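Local coordinates for iron transport multicopper oxidase FET3 (PDB 1ZPU), which oxidises Fe(2+) to Fe(3+) with oxygen, using four copper ions, so that the iron can be taken into the yeast cell, and also oxidises Cu(+), at residues V322-L327 / L469-G474; V346-T351 / E363-N368; Q234-L239 / N295-F300. All coordinates share one frame; numbering follows the deposited sequence.

Contact 1: V322-L327 / L469-G474; sequences VVMDNL and LLQGLG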
loop_
_atom_site.group_PDB
_atom_site.type_symbol
_atom_site.label_atom_id
_atom_site.label_comp_id
_atom_site.label_asym_id
_atom_site.label_seq_id
_atom_site.Cartn_x
_atom_site.Cartn_y
_atom_site.Cartn_z
ATOM N N VAL A 322 -17.451 3.012 -4.806
ATOM C CA VAL A 322 -16.842 1.712 -4.604
ATOM C C VAL A 322 -17.906 0.679 -4.255
ATOM O O VAL A 322 -18.613 0.821 -3.262
ATOM C CB VAL A 322 -15.815 1.756 -3.468
ATOM C CG1 VAL A 322 -15.281 0.368 -3.182
ATOM C CG2 VAL A 322 -14.682 2.713 -3.808
ATOM N N VAL A 323 -18.010 -0.362 -5.072
ATOM C CA VAL A 323 -18.938 -1.448 -4.813
ATOM C C VAL A 323 -18.381 -2.785 -5.309
ATOM O O VAL A 323 -17.546 -2.819 -6.223
ATOM C CB VAL A 323 -20.334 -1.155 -5.431
ATOM C CG1 VAL A 323 -20.331 -1.341 -6.944
ATOM C CG2 VAL A 323 -21.396 -2.020 -4.779
ATOM N N MET A 324 -18.825 -3.874 -4.674
ATOM C CA MET A 324 -18.569 -5.224 -5.152
ATOM C C MET A 324 -19.809 -5.716 -5.886
ATOM O O MET A 324 -20.933 -5.471 -5.434
ATOM C CB MET A 324 -18.244 -6.147 -3.971
ATOM C CG MET A 324 -16.749 -6.293 -3.633
ATOM S SD MET A 324 -15.892 -4.716 -3.449
ATOM C CE MET A 324 -14.373 -5.290 -2.684
ATOM N N ASP A 325 -19.613 -6.392 -7.015
ATOM C CA ASP A 325 -20.742 -6.976 -7.762
ATOM C C ASP A 325 -20.356 -8.157 -8.648
ATOM O O ASP A 325 -19.201 -8.289 -9.049
ATOM C CB ASP A 325 -21.438 -5.921 -8.614
ATOM C CG ASP A 325 -22.843 -6.327 -8.982
ATOM O OD1 ASP A 325 -23.369 -5.868 -10.021
ATOM O OD2 ASP A 325 -23.426 -7.123 -8.220
ATOM N N ASN A 326 -21.333 -9.003 -8.953
ATOM C CA ASN A 326 -21.119 -10.181 -9.803
ATOM C C ASN A 326 -21.250 -9.877 -11.295
ATOM O O ASN A 326 -22.137 -9.131 -11.710
ATOM C CB ASN A 326 -22.080 -11.307 -9.402
ATOM C CG ASN A 326 -21.758 -11.886 -8.038
ATOM O OD1 ASN A 326 -20.670 -12.417 -7.818
ATOM N ND2 ASN A 326 -22.699 -11.779 -7.109
ATOM N N LEU A 327 -20.363 -10.461 -12.096
ATOM C CA LEU A 327 -20.442 -10.336 -13.552
ATOM C C LEU A 327 -20.942 -11.628 -14.249
ATOM O O LEU A 327 -21.241 -12.637 -13.590
ATOM C CB LEU A 327 -19.091 -9.871 -14.131
ATOM C CG LEU A 327 -18.538 -8.470 -13.826
ATOM C CD1 LEU A 327 -17.252 -8.253 -14.575
ATOM C CD2 LEU A 327 -19.508 -7.378 -14.190
ATOM N N LEU A 469 -7.645 -5.660 -4.882
ATOM C CA LEU A 469 -6.877 -5.297 -6.059
ATOM C C LEU A 469 -6.994 -6.395 -7.122
ATOM O O LEU A 469 -7.093 -6.102 -8.311
ATOM C CB LEU A 469 -5.429 -5.055 -5.682
ATOM C CG LEU A 469 -4.471 -4.570 -6.769
ATOM C CD1 LEU A 469 -4.888 -3.209 -7.375
ATOM C CD2 LEU A 469 -3.054 -4.536 -6.184
ATOM N N LEU A 470 -7.006 -7.653 -6.685
ATOM C CA LEU A 470 -7.267 -8.788 -7.578
ATOM C C LEU A 470 -8.653 -8.725 -8.179
ATOM O O LEU A 470 -8.846 -9.135 -9.333
ATOM C CB LEU A 470 -7.087 -10.124 -6.858
ATOM C CG LEU A 470 -5.650 -10.632 -6.872
ATOM C CD1 LEU A 470 -5.404 -11.592 -5.716
ATOM C CD2 LEU A 470 -5.318 -11.283 -8.219
ATOM N N GLN A 471 -9.607 -8.211 -7.400
ATOM C CA GLN A 471 -10.970 -7.987 -7.866
ATOM C C GLN A 471 -11.080 -6.767 -8.785
ATOM O O GLN A 471 -12.155 -6.470 -9.299
ATOM C CB GLN A 471 -11.893 -7.835 -6.673
ATOM C CG GLN A 471 -12.226 -9.121 -5.961
ATOM C CD GLN A 471 -13.192 -8.881 -4.822
ATOM O OE1 GLN A 471 -12.779 -8.581 -3.694
ATOM N NE2 GLN A 471 -14.491 -8.986 -5.109
ATOM N N GLY A 472 -9.966 -6.059 -8.973
ATOM C CA GLY A 472 -9.891 -4.890 -9.858
ATOM C C GLY A 472 -10.251 -3.511 -9.303
ATOM O O GLY A 472 -10.673 -2.645 -10.068
ATOM N N LEU A 473 -10.064 -3.286 -7.996
ATOM C CA LEU A 473 -10.404 -2.007 -7.371
ATOM C C LEU A 473 -9.270 -1.028 -7.570
ATOM O O LEU A 473 -8.545 -0.718 -6.624
ATOM C CB LEU A 473 -10.637 -2.168 -5.870
ATOM C CG LEU A 473 -11.888 -1.523 -5.254
ATOM C CD1 LEU A 473 -11.766 -1.375 -3.743
ATOM C CD2 LEU A 473 -12.297 -0.198 -5.898
ATOM N N GLY A 474 -9.113 -0.535 -8.794
ATOM C CA GLY A 474 -8.050 0.411 -9.102
ATOM C C GLY A 474 -8.318 1.264 -10.318
ATOM O O GLY A 474 -9.098 0.886 -11.193
#

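Contact 2: V346-T351 / E363-N368; sequences VPTLMT and EIYGSN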
loop_
_atom_site.group_PDB
_atom_site.type_symbol
_atom_site.label_atom_id
_atom_site.label_comp_id
_atom_site.label_asym_id
_atom_site.label_seq_id
_atom_site.Cartn_x
_atom_site.Cartn_y
_atom_site.Cartn_z
ATOM N N VAL A 346 -0.705 -3.046 -23.637
ATOM C CA VAL A 346 0.542 -2.285 -23.598
ATOM C C VAL A 346 0.519 -1.391 -22.356
ATOM O O VAL A 346 -0.464 -0.678 -22.134
ATOM C CB VAL A 346 0.742 -1.412 -24.883
ATOM C CG1 VAL A 346 2.108 -0.735 -24.880
ATOM C CG2 VAL A 346 0.575 -2.246 -26.145
ATOM N N PRO A 347 1.606 -1.420 -21.553
ATOM C CA PRO A 347 1.709 -0.651 -20.311
ATOM C C PRO A 347 1.390 0.815 -20.548
ATOM O O PRO A 347 1.809 1.361 -21.563
ATOM C CB PRO A 347 3.186 -0.784 -19.940
ATOM C CG PRO A 347 3.654 -2.015 -20.610
ATOM C CD PRO A 347 2.825 -2.210 -21.819
ATOM N N THR A 348 0.666 1.438 -19.621
ATOM C CA THR A 348 0.252 2.836 -19.758
ATOM C C THR A 348 1.409 3.736 -20.185
ATOM O O THR A 348 1.322 4.411 -21.216
ATOM C CB THR A 348 -0.349 3.394 -18.448
ATOM O OG1 THR A 348 -1.262 2.446 -17.887
ATOM C CG2 THR A 348 -1.080 4.709 -18.707
ATOM N N LEU A 349 2.490 3.720 -19.401
ATOM C CA LEU A 349 3.666 4.552 -19.675
ATOM C C LEU A 349 4.246 4.335 -21.078
ATOM O O LEU A 349 4.607 5.292 -21.766
ATOM C CB LEU A 349 4.740 4.353 -18.601
ATOM C CG LEU A 349 6.041 5.159 -18.655
ATOM C CD1 LEU A 349 5.805 6.653 -18.558
ATOM C CD2 LEU A 349 6.943 4.711 -17.541
ATOM N N MET A 350 4.306 3.079 -21.503
ATOM C CA MET A 350 4.828 2.741 -22.814
ATOM C C MET A 350 4.029 3.384 -23.952
ATOM O O MET A 350 4.600 3.720 -25.006
ATOM C CB MET A 350 4.912 1.223 -22.969
ATOM C CG MET A 350 6.219 0.612 -22.477
ATOM S SD MET A 350 6.558 0.817 -20.707
ATOM C CE MET A 350 7.849 -0.411 -20.475
ATOM N N THR A 351 2.724 3.573 -23.746
ATOM C CA THR A 351 1.917 4.218 -24.787
ATOM C C THR A 351 2.087 5.732 -24.760
ATOM O O THR A 351 2.192 6.347 -25.822
ATOM C CB THR A 351 0.411 3.780 -24.850
ATOM O OG1 THR A 351 -0.424 4.732 -24.182
ATOM C CG2 THR A 351 0.192 2.388 -24.280
ATOM N N GLU A 363 -8.833 8.680 -24.701
ATOM C CA GLU A 363 -9.362 7.536 -25.432
ATOM C C GLU A 363 -8.317 6.451 -25.695
ATOM O O GLU A 363 -8.638 5.260 -25.651
ATOM C CB GLU A 363 -9.966 8.006 -26.757
ATOM C CG GLU A 363 -10.838 6.976 -27.426
ATOM C CD GLU A 363 -11.349 7.432 -28.771
ATOM O OE1 GLU A 363 -10.526 7.692 -29.684
ATOM O OE2 GLU A 363 -12.587 7.520 -28.922
ATOM N N ILE A 364 -7.076 6.869 -25.949
ATOM C CA ILE A 364 -6.017 5.952 -26.386
ATOM C C ILE A 364 -5.504 5.038 -25.289
ATOM O O ILE A 364 -4.817 4.051 -25.571
ATOM C CB ILE A 364 -4.798 6.679 -27.009
ATOM C CG1 ILE A 364 -4.076 7.532 -25.965
ATOM C CG2 ILE A 364 -5.224 7.503 -28.219
ATOM C CD1 ILE A 364 -2.574 7.551 -26.120
ATOM N N TYR A 365 -5.824 5.367 -24.040
ATOM C CA TYR A 365 -5.359 4.566 -22.921
ATOM C C TYR A 365 -6.329 3.444 -22.564
ATOM O O TYR A 365 -6.031 2.620 -21.695
ATOM C CB TYR A 365 -5.080 5.441 -21.706
ATOM C CG TYR A 365 -4.027 6.490 -21.938
ATOM C CD1 TYR A 365 -4.386 7.785 -22.286
ATOM C CD2 TYR A 365 -2.669 6.191 -21.802
ATOM C CE1 TYR A 365 -3.429 8.754 -22.496
ATOM C CE2 TYR A 365 -1.705 7.159 -22.004
ATOM C CZ TYR A 365 -2.095 8.437 -22.351
ATOM O OH TYR A 365 -1.163 9.421 -22.561
ATOM N N GLY A 366 -7.482 3.414 -23.232
ATOM C CA GLY A 366 -8.456 2.345 -23.050
ATOM C C GLY A 366 -9.690 2.752 -22.275
ATOM O O GLY A 366 -9.678 3.740 -21.530
ATOM N N SER A 367 -10.755 1.977 -22.453
ATOM C CA SER A 367 -12.038 2.228 -21.803
ATOM C C SER A 367 -12.194 1.431 -20.505
ATOM O O SER A 367 -12.952 1.830 -19.614
ATOM C CB SER A 367 -13.172 1.865 -22.751
ATOM O OG SER A 367 -12.982 0.559 -23.258
ATOM N N ASN A 368 -11.479 0.309 -20.404
ATOM C CA ASN A 368 -11.647 -0.607 -19.281
ATOM C C ASN A 368 -10.449 -0.557 -18.336
ATOM O O ASN A 368 -10.131 -1.504 -17.604
ATOM C CB ASN A 368 -11.882 -2.029 -19.781
ATOM C CG ASN A 368 -12.932 -2.749 -18.981
ATOM O OD1 ASN A 368 -13.753 -3.459 -19.543
ATOM N ND2 ASN A 368 -12.932 -2.555 -17.664
#

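Contact 3: Q234-L239 / N295-F300; sequences QRYTVL and NFLDDF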
loop_
_atom_site.group_PDB
_atom_site.type_symbol
_atom_site.label_atom_id
_atom_site.label_comp_id
_atom_site.label_asym_id
_atom_site.label_seq_id
_atom_site.Cartn_x
_atom_site.Cartn_y
_atom_site.Cartn_z
ATOM N N GLN A 234 0.158 1.278 5.630
ATOM C CA GLN A 234 0.501 2.508 6.337
ATOM C C GLN A 234 1.582 2.347 7.395
ATOM O O GLN A 234 1.830 1.240 7.866
ATOM C CB GLN A 234 -0.711 3.336 6.811
ATOM C CG GLN A 234 -1.823 2.678 7.593
ATOM C CD GLN A 234 -3.090 3.580 7.660
ATOM O OE1 GLN A 234 -3.389 4.349 6.725
ATOM N NE2 GLN A 234 -3.830 3.488 8.780
ATOM N N ARG A 235 2.256 3.451 7.712
ATOM C CA ARG A 235 3.343 3.464 8.672
ATOM C C ARG A 235 3.040 4.502 9.731
ATOM O O ARG A 235 2.727 5.646 9.401
ATOM C CB ARG A 235 4.654 3.831 7.976
ATOM C CG ARG A 235 5.161 2.800 7.008
ATOM C CD ARG A 235 4.493 2.900 5.638
ATOM N NE ARG A 235 5.041 3.996 4.849
ATOM C CZ ARG A 235 4.372 4.689 3.932
ATOM N NH1 ARG A 235 3.103 4.418 3.672
ATOM N NH2 ARG A 235 4.972 5.680 3.284
ATOM N N TYR A 236 3.102 4.110 10.999
ATOM C CA TYR A 236 3.154 5.085 12.084
ATOM C C TYR A 236 4.511 4.939 12.705
ATOM O O TYR A 236 4.897 3.847 13.087
ATOM C CB TYR A 236 2.065 4.870 13.151
ATOM C CG TYR A 236 0.654 5.212 12.729
ATOM C CD1 TYR A 236 -0.038 6.289 13.289
ATOM C CD2 TYR A 236 0.001 4.443 11.765
ATOM C CE1 TYR A 236 -1.355 6.590 12.871
ATOM C CE2 TYR A 236 -1.289 4.723 11.348
ATOM C CZ TYR A 236 -1.963 5.787 11.892
ATOM O OH TYR A 236 -3.235 6.000 11.427
ATOM N N THR A 237 5.250 6.038 12.772
ATOM C CA THR A 237 6.484 6.093 13.548
ATOM C C THR A 237 6.198 6.791 14.877
ATOM O O THR A 237 5.553 7.843 14.933
ATOM C CB THR A 237 7.612 6.817 12.801
ATOM O OG1 THR A 237 7.813 6.205 11.521
ATOM C CG2 THR A 237 8.901 6.751 13.601
ATOM N N VAL A 238 6.711 6.194 15.943
ATOM C CA VAL A 238 6.245 6.466 17.284
ATOM C C VAL A 238 7.440 6.515 18.236
ATOM O O VAL A 238 8.363 5.685 18.149
ATOM C CB VAL A 238 5.222 5.350 17.666
ATOM C CG1 VAL A 238 5.403 4.847 19.069
ATOM C CG2 VAL A 238 3.792 5.806 17.399
ATOM N N LEU A 239 7.443 7.514 19.114
ATOM C CA LEU A 239 8.398 7.578 20.205
ATOM C C LEU A 239 7.836 6.811 21.398
ATOM O O LEU A 239 6.654 6.945 21.716
ATOM C CB LEU A 239 8.647 9.041 20.608
ATOM C CG LEU A 239 9.457 10.001 19.730
ATOM C CD1 LEU A 239 9.211 11.427 20.160
ATOM C CD2 LEU A 239 10.938 9.698 19.789
ATOM N N ASN A 295 -10.980 3.717 20.967
ATOM C CA ASN A 295 -10.306 4.974 21.309
ATOM C C ASN A 295 -8.911 5.116 20.732
ATOM O O ASN A 295 -8.103 5.898 21.240
ATOM C CB ASN A 295 -10.275 5.194 22.816
ATOM C CG ASN A 295 -11.645 5.151 23.431
ATOM O OD1 ASN A 295 -12.572 5.802 22.952
ATOM N ND2 ASN A 295 -11.787 4.375 24.498
ATOM N N PHE A 296 -8.638 4.380 19.662
ATOM C CA PHE A 296 -7.385 4.536 18.930
ATOM C C PHE A 296 -7.319 5.933 18.317
ATOM O O PHE A 296 -8.352 6.561 18.075
ATOM C CB PHE A 296 -7.265 3.470 17.816
ATOM C CG PHE A 296 -8.434 3.454 16.868
ATOM C CD1 PHE A 296 -8.452 4.279 15.750
ATOM C CD2 PHE A 296 -9.536 2.635 17.118
ATOM C CE1 PHE A 296 -9.535 4.277 14.888
ATOM C CE2 PHE A 296 -10.628 2.633 16.262
ATOM C CZ PHE A 296 -10.631 3.459 15.148
ATOM N N LEU A 297 -6.105 6.400 18.052
ATOM C CA LEU A 297 -5.878 7.674 17.375
ATOM C C LEU A 297 -6.528 7.753 15.989
ATOM O O LEU A 297 -6.326 6.889 15.153
ATOM C CB LEU A 297 -4.376 7.912 17.230
ATOM C CG LEU A 297 -3.918 9.124 16.425
ATOM C CD1 LEU A 297 -4.118 10.388 17.255
ATOM C CD2 LEU A 297 -2.467 8.924 16.049
ATOM N N ASP A 298 -7.312 8.805 15.760
ATOM C CA ASP A 298 -7.829 9.096 14.421
ATOM C C ASP A 298 -6.807 9.969 13.697
ATOM O O ASP A 298 -6.667 11.164 13.989
ATOM C CB ASP A 298 -9.212 9.775 14.465
ATOM C CG ASP A 298 -9.843 9.916 13.080
ATOM O OD1 ASP A 298 -9.120 9.751 12.067
ATOM O OD2 ASP A 298 -11.059 10.204 12.996
ATOM N N ASP A 299 -6.094 9.353 12.762
ATOM C CA ASP A 299 -5.007 9.998 12.045
ATOM C C ASP A 299 -5.444 11.232 11.265
ATOM O O ASP A 299 -4.601 12.029 10.867
ATOM C CB ASP A 299 -4.306 9.004 11.128
ATOM C CG ASP A 299 -5.263 8.319 10.160
ATOM O OD1 ASP A 299 -6.376 7.932 10.589
ATOM O OD2 ASP A 299 -4.910 8.148 8.972
ATOM N N PHE A 300 -6.750 11.401 11.065
ATOM C CA PHE A 300 -7.290 12.585 10.382
ATOM C C PHE A 300 -6.877 13.893 11.085
ATOM O O PHE A 300 -6.697 14.927 10.430
ATOM C CB PHE A 300 -8.818 12.479 10.259
ATOM C CG PHE A 300 -9.471 13.667 9.597
ATOM C CD1 PHE A 300 -9.753 13.653 8.234
ATOM C CD2 PHE A 300 -9.819 14.801 10.338
ATOM C CE1 PHE A 300 -10.357 14.760 7.609
ATOM C CE2 PHE A 300 -10.403 15.900 9.724
ATOM C CZ PHE A 300 -10.676 15.878 8.354
#

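Contact 1: V322-L327 / L469-G474
L473, whose side chain comes to about 4 Å from the type 1 copper, is also met by V322 through both its methyls, and this apolar pair is one of just two side-chain meetings that join the segments; no hydrogen bond crosses between them. V322 reaches over with CG1, which lies anti to the backbone N (chi1 175°) and sits 4.0 Å from L473 CD1, with L473 CD2 almost as near. The two side chains cross at about a right angle, and the one valine methyl lies near both methyls of the leucine.

The second meeting is between M324 and Q471. A bend at chi2 (51°) folds the methionine across the glutamine amide: M324 CG lies 3.8 Å from Q471 NE2, while M324 CE lies 3.8 Å from Q471 OE1. The amide is held by NE2, which is hydrogen-bonded to the carbonyl O of N332 on the neighbouring strand 332-336. M324 also touches H392, a type 1 copper ligand.

Between Q471 and L473 the chain leaves helix 466-470 through a Schellman motif at G472, whose positive phi (87°) would push a side chain against the preceding carbonyl. G472 N bonds back to L469 O at 2.9 Å, and L473 then forms the centre of an inverse gamma turn. A leucine ten residues beyond the copper-binding cysteine C463 is consistent with the non-coordinating axial residue of type 1 sites in fungal laccases.

Contact 2: V346-T351 / E363-N368
T348 and Y365 bring the backbones closest, with their CA atoms 6.7 Å apart, where the first turn of helix 348-352 faces the end of a 3-10 segment, residues 363-365. P347 occupies the N-cap position of the helix, and its carbonyl O receives T351 N at 3.2 Å; the 3-10 segment is closed by G366 N on E363 O. Beyond it G366 takes a positive phi (107°), a conformation in which a side chain would run into the carbonyl O of Y365.

The ring of Y365 is the common partner of two threonines one helical turn apart, which approach its CD2-CE2 bond, both obliquely. T348 presents its methyl, CG2, at 3.8 Å from Y365 CD2; CG2, anti to the backbone N, faces the ring, while OG1, on the other branch (chi1 -45°), is hydrogen-bonded to the carbonyl O of F77. T351 instead presents its hydroxyl, OG1 lying 3.5 Å from Y365 CE2. The same OG1 makes a weak hydrogen bond to T348 O within its own helix. I364 completes the cluster: its CD1 comes within 4.0 Å of T351 OG1, and its CG1 lies 3.6 Å above one face of the Y365 ring, offset toward the rim.

At the far end of the ring, Y365 OH is hydrogen-bonded to the carbonyl O of A359, in the loop joining the two segments, so the phenol is fixed from its polar end as well as along its flank. T348 also rests on V458, V476 and V478. The whole is buried packing in the third plastocyanin-like domain: the short helix lies on strands 457-463 and 474-479, and Y365 from the loop packs against it and on P481 of helix 481-486, at the side of a cupredoxin domain.

Contact 3: Q234-L239 / N295-F300
Y236 meets L297 and D299 with different parts of its side chain. L297 CD2 comes to the edge of the ring, near its plane, 4.1 Å from Y236 CE1, an apolar touch at a leucine that also borders a glycan sugar. Farther out, the phenolic oxygen lies beside D299, with Y236 OH 3.2 Å from D299 CB. The CG of D299 is tucked between its backbone N and carbonyl carbon (chi1 55°), and the carboxylate plane stands 56° from that of the ring, the two side chains crossing at about a right angle. No hydrogen bond joins the pair: Y236 OH is 3.7 Å from D299 OD2.

R436 is what couples them. Its NH1 is hydrogen-bonded to Y236 OH and salt-bridged to D299 OD2, while D299 OD1 pairs with R406. A phenylalanine here would keep the ring at L297, but would probably leave R436 without its phenolic partner and the end of the ring without a polar link to the arginine that also holds D299.

Next to this, D298 forms an Asx turn, its OD1 accepting from F300 N at 3.1 Å with an N-H...O angle of 162°. Its carboxylate is also salt-bridged to R406 and R442, so two successive aspartates are held by arginines, which would be likely to keep both ionised.

Y236 belongs to strand 235-241, flanked by strands 187-194 and 210-215 in a sheet of the second plastocyanin-like domain, and its ring packs on L228 and I230 of strand 228-230 in the domain's other sheet. R406 and R436 lie on strands 401-406 and 434-436 of the third domain, so segment 295-300, in the connection between strands 271-277 and 316-326, is held between strands of both.

How the contacts relate
Followed from the N terminus, the chain first closes contact 3, bringing the connection at 295-300 back to strand 235-241 of the second plastocyanin-like domain. It then runs into strand 316-326, where contact 1 opens, to be closed only at 469-474; this joins that strand, in one sheet of the third domain, to the turn leading from helix 466-470 into strand 474-479 of the other sheet. Contact 2 is nested inside that long loop as a local closure of residues 346-368 within the third domain, while contact 3 stands in series before both. None cross and none touch: contacts 2 and 3 lie on opposite sides of the chain's centre, their centres 37 Å apart.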